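Local structure of mutual gliding-motility protein MglA (Myxococcus xanthus, 5YMX) at residues A[12-17]-A[75-80]. The protein is a small Ras-like P-loop protein of the ADP-ribosylation factor family, named for its part in gliding motility and holding guanosine-5'-diphosphate in this model. Numbering follows the deposited sequence.
Sequences NCKIVY and HLYTVP. With GDP (guanosine-5'-diphosphate), chain C.
Two neighbouring parallel strands in the central sheet of a Ras-like P-loop fold meet here: 12-17, whose strand runs toward the phosphate-binding loop, and 75-80, which leaves its strand for the GDP pocket. Backbone bonds alternate between them: His75 N donates to Cys13 O, Ile15 N to His75 O (2.8 Å), Tyr77 N to Ile15 O and Tyr17 N to Tyr77 O. On the face bearing Lys14 and Tyr77, the lysine chain lies across one face of the phenol ring. CG of Lys14 stands anti to the backbone N (chi1 -178°) and the rest of the chain is extended, which carries CE to 3.8 Å from Tyr77 CG. Lys14 NZ lies 4.6 Å from the centroid of the Tyr77 ring, a cation-pi contact. The ammonium group is also hydrogen-bonded to the carbonyls of Ile92 and Lys94, and Phe56 stacks on the Tyr77 ring. On the face of Ile15 and Leu76, apolar side chains meet: the two lie side by side, with CB of Ile15 3.7 Å from CD2 of Leu76, while CD1 of Leu76 approaches Tyr17 CE1 obliquely. Val187 of helix 176-193 packs against Ile15, and Leu29 and Ile32 of helix 25-34 against Tyr17. Where strand 71-78 ends, a side chain and a water take over the pairing with Tyr17. Val79 N donates to the water, which in turn donates to Tyr17 O. One residue past Val79, Pro80 CB lies 3.6 Å from GDP O1B. The same Tyr17 O receives a second bond from Thr78 OG1 at 2.8 Å, the hydroxyl standing 42° out of the carbonyl plane.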
# COMPACT_ATOMS: atom_id res chain seq x y z
N ASN A 12 4.02 -4.50 -13.96
CA ASN A 12 4.55 -3.83 -12.78
C ASN A 12 3.39 -3.16 -12.06
O ASN A 12 2.76 -2.25 -12.62
CB ASN A 12 5.59 -2.80 -13.19
CG ASN A 12 6.81 -3.43 -13.81
OD1 ASN A 12 6.91 -3.59 -15.04
ND2 ASN A 12 7.76 -3.80 -12.97
N CYS A 13 3.12 -3.59 -10.83
CA CYS A 13 2.00 -3.09 -10.05
C CYS A 13 2.51 -2.28 -8.88
O CYS A 13 3.42 -2.71 -8.16
CB CYS A 13 1.16 -4.25 -9.53
SG CYS A 13 0.47 -5.25 -10.83
N LYS A 14 1.90 -1.12 -8.66
CA LYS A 14 2.32 -0.19 -7.62
C LYS A 14 1.35 -0.28 -6.43
O LYS A 14 0.16 0.01 -6.57
CB LYS A 14 2.34 1.24 -8.16
CG LYS A 14 2.81 2.28 -7.14
CD LYS A 14 2.96 3.66 -7.77
CE LYS A 14 3.61 4.63 -6.80
NZ LYS A 14 3.71 6.01 -7.38
N ILE A 15 1.87 -0.66 -5.27
CA ILE A 15 1.10 -0.75 -4.03
C ILE A 15 1.59 0.36 -3.12
O ILE A 15 2.77 0.40 -2.76
CB ILE A 15 1.29 -2.11 -3.34
CG1 ILE A 15 1.06 -3.27 -4.31
CG2 ILE A 15 0.43 -2.18 -2.06
CD1 ILE A 15 -0.31 -3.37 -4.83
N VAL A 16 0.69 1.26 -2.76
CA VAL A 16 1.03 2.38 -1.89
C VAL A 16 0.52 2.10 -0.48
O VAL A 16 -0.67 1.81 -0.28
CB VAL A 16 0.43 3.69 -2.42
CG1 VAL A 16 0.63 4.80 -1.40
CG2 VAL A 16 1.07 4.06 -3.75
N TYR A 17 1.43 2.20 0.48
CA TYR A 17 1.09 2.17 1.90
C TYR A 17 0.88 3.61 2.34
O TYR A 17 1.77 4.45 2.17
CB TYR A 17 2.22 1.52 2.71
CG TYR A 17 2.19 0.02 2.64
CD1 TYR A 17 2.44 -0.66 1.44
CD2 TYR A 17 1.86 -0.74 3.76
CE1 TYR A 17 2.38 -2.05 1.37
CE2 TYR A 17 1.79 -2.12 3.70
CZ TYR A 17 2.05 -2.77 2.50
OH TYR A 17 1.99 -4.14 2.41
N HIS A 75 5.71 -3.39 -6.66
CA HIS A 75 6.51 -2.27 -6.18
C HIS A 75 5.77 -1.68 -5.00
O HIS A 75 4.62 -1.24 -5.16
CB HIS A 75 6.62 -1.19 -7.27
CG HIS A 75 7.26 -1.65 -8.54
ND1 HIS A 75 8.43 -1.10 -9.02
CD2 HIS A 75 6.88 -2.58 -9.45
CE1 HIS A 75 8.75 -1.68 -10.16
NE2 HIS A 75 7.83 -2.59 -10.44
N LEU A 76 6.40 -1.67 -3.84
CA LEU A 76 5.78 -1.15 -2.62
C LEU A 76 6.35 0.24 -2.35
O LEU A 76 7.58 0.42 -2.34
CB LEU A 76 6.03 -2.06 -1.42
CG LEU A 76 5.71 -3.55 -1.56
CD1 LEU A 76 5.68 -4.19 -0.19
CD2 LEU A 76 4.42 -3.82 -2.32
N TYR A 77 5.46 1.21 -2.12
CA TYR A 77 5.84 2.61 -1.97
C TYR A 77 5.20 3.21 -0.73
O TYR A 77 4.03 2.93 -0.43
CB TYR A 77 5.33 3.46 -3.16
CG TYR A 77 6.22 3.44 -4.38
CD1 TYR A 77 6.25 2.35 -5.23
CD2 TYR A 77 7.03 4.53 -4.66
CE1 TYR A 77 7.08 2.35 -6.35
CE2 TYR A 77 7.87 4.53 -5.77
CZ TYR A 77 7.89 3.44 -6.60
OH TYR A 77 8.72 3.45 -7.70
N THR A 78 5.93 4.10 -0.06
CA THR A 78 5.33 4.87 1.02
C THR A 78 6.08 6.18 1.19
O THR A 78 7.24 6.31 0.80
CB THR A 78 5.30 4.07 2.33
OG1 THR A 78 4.34 4.65 3.22
CG2 THR A 78 6.66 4.05 3.04
N VAL A 79 5.40 7.15 1.80
CA VAL A 79 6.02 8.39 2.26
C VAL A 79 6.10 8.27 3.78
O VAL A 79 5.08 8.43 4.46
CB VAL A 79 5.19 9.63 1.87
CG1 VAL A 79 5.79 10.89 2.48
CG2 VAL A 79 5.11 9.75 0.37
N PRO A 80 7.26 7.95 4.33
CA PRO A 80 7.34 7.65 5.76
C PRO A 80 7.55 8.91 6.60
O PRO A 80 8.03 9.94 6.13
CB PRO A 80 8.59 6.77 5.84
CG PRO A 80 9.48 7.32 4.78
CD PRO A 80 8.55 7.73 3.64
PB GDP C . 5.84 5.43 9.34
O1B GDP C . 6.76 4.82 8.32
O2B GDP C . 6.11 6.89 9.58
O3B GDP C . 4.39 5.15 9.09
O3A GDP C . 6.12 4.72 10.78
PA GDP C . 7.25 3.65 11.22
O1A GDP C . 8.60 4.29 11.10
O2A GDP C . 7.06 2.32 10.54
O5' GDP C . 6.88 3.44 12.76
C5' GDP C . 6.97 4.52 13.70
C4' GDP C . 7.28 3.96 15.09
O4' GDP C . 6.22 3.11 15.53
C3' GDP C . 8.55 3.12 15.13
O3' GDP C . 9.18 3.35 16.39
C2' GDP C . 8.02 1.70 15.08
O2' GDP C . 8.91 0.76 15.69
C1' GDP C . 6.74 1.82 15.87
N9 GDP C . 5.75 0.80 15.49
C8 GDP C . 5.35 0.50 14.23
N7 GDP C . 4.42 -0.49 14.26
C5 GDP C . 4.20 -0.78 15.57
C6 GDP C . 3.35 -1.71 16.30
O6 GDP C . 2.57 -2.48 15.71
N1 GDP C . 3.44 -1.71 17.64
C2 GDP C . 4.26 -0.90 18.33
N2 GDP C . 4.27 -0.98 19.69
N3 GDP C . 5.09 -0.02 17.72
C4 GDP C . 5.08 0.07 16.37
O HOH W 1 2.49 7.12 1.79